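Local structure of biotin binding protein A (Gallus gallus, 2C1S) at the interface of chains A and B. The protein binds biotin as an avidin-family protein, a tetramer of beta-barrels in which a neighbouring subunit probably completes each ligand site. Sequence-based numbering; all coordinates share one arbitrary frame. Chains: chain A/B, Biotin binding protein A.

The interface of chains A and B. Residues chain A 15, 38, 99; chain B 112.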
loop_
_atom_site.group_PDB
_atom_site.type_symbol
_atom_site.label_atom_id
_atom_site.label_comp_id
_atom_site.label_asym_id
_atom_site.label_seq_id
_atom_site.Cartn_x
_atom_site.Cartn_y
_atom_site.Cartn_z
ATOM N N LEU A 15 16.059 -9.323 -2.912
ATOM C CA LEU A 15 15.702 -9.831 -4.227
ATOM C C LEU A 15 16.945 -9.979 -5.107
ATOM O O LEU A 15 16.874 -10.524 -6.207
ATOM C CB LEU A 15 14.717 -8.886 -4.929
ATOM C CG LEU A 15 13.370 -8.660 -4.253
ATOM C CD1 LEU A 15 12.460 -7.765 -5.137
ATOM C CD2 LEU A 15 12.701 -9.981 -3.942
ATOM N N VAL A 38 14.878 -8.217 -10.727
ATOM C CA VAL A 38 13.573 -8.704 -11.158
ATOM C C VAL A 38 12.793 -7.612 -11.918
ATOM O O VAL A 38 13.034 -6.418 -11.758
ATOM C CB VAL A 38 12.736 -9.220 -9.943
ATOM C CG1 VAL A 38 13.460 -10.362 -9.233
ATOM C CG2 VAL A 38 12.517 -8.113 -8.955
ATOM N N TRP A 99 7.764 0.356 -1.062
ATOM C CA TRP A 99 7.795 0.877 -2.422
ATOM C C TRP A 99 6.432 0.784 -3.085
ATOM O O TRP A 99 5.583 -0.026 -2.670
ATOM C CB TRP A 99 8.893 0.153 -3.254
ATOM C CG TRP A 99 8.763 -1.360 -3.287
ATOM C CD1 TRP A 99 9.530 -2.253 -2.598
ATOM C CD2 TRP A 99 7.871 -2.134 -4.098
ATOM N NE1 TRP A 99 9.156 -3.533 -2.913
ATOM C CE2 TRP A 99 8.136 -3.496 -3.825
ATOM C CE3 TRP A 99 6.872 -1.808 -5.043
ATOM C CZ2 TRP A 99 7.440 -4.536 -4.431
ATOM C CZ3 TRP A 99 6.173 -2.858 -5.655
ATOM C CH2 TRP A 99 6.455 -4.198 -5.348
ATOM N N TRP B 112 7.042 -10.644 -4.919
ATOM C CA TRP B 112 7.234 -9.181 -4.815
ATOM C C TRP B 112 6.221 -8.413 -5.695
ATOM O O TRP B 112 5.853 -7.304 -5.324
ATOM C CB TRP B 112 8.657 -8.755 -5.197
ATOM C CG TRP B 112 8.920 -8.965 -6.663
ATOM C CD1 TRP B 112 9.361 -10.116 -7.273
ATOM C CD2 TRP B 112 8.705 -8.022 -7.692
ATOM N NE1 TRP B 112 9.454 -9.927 -8.632
ATOM C CE2 TRP B 112 9.050 -8.647 -8.919
ATOM C CE3 TRP B 112 8.267 -6.689 -7.706
ATOM C CZ2 TRP B 112 8.965 -7.983 -10.146
ATOM C CZ3 TRP B 112 8.162 -6.041 -8.931
ATOM C CH2 TRP B 112 8.545 -6.675 -10.132
#
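The B:Trp112 indole meets chain A at one face and one edge. Over the face lies A:Val38, whose CG2 methyl sits 3.7 Å from the centroid of the five-membered ring, a CH-pi contact; its height of 3.4 Å above the plane, offset toward the rim, puts it nearest CE2. On the same face, A:Leu15 CD1 reaches the root of the indole, 3.9 Å from B:Trp112 CB, and the two side chains cross at about a right angle. At the edge, in the indole plane, comes A:Trp99, with CH2 3.9 Å from CE3 of B:Trp112. The ring planes are inclined by about 56°, which rules out a parallel stack. The rim of A:Trp99 also abuts the backbone of B:Trp112, since the carbonyl O lies in its ring plane, 3.2 Å from CH2. B:Trp112 has CG between its backbone N and carbonyl carbon (chi1 68°), and this torsion lets the carbonyl and the benzene edge address the same A:Trp99 rim while the indole face is turned to A:Val38. Cutting B:Trp112 back to an alanine would remove the indole and is likely to leave A:Val38 without its aromatic platform and open a gap beside the rim of A:Trp99. B:Trp112, in the 3-10 helix 108-113, matches the tryptophan that avidins lend across a two-fold subunit interface, so the patch likely joins tetramer assembly to closure of the neighbour's biotin pocket.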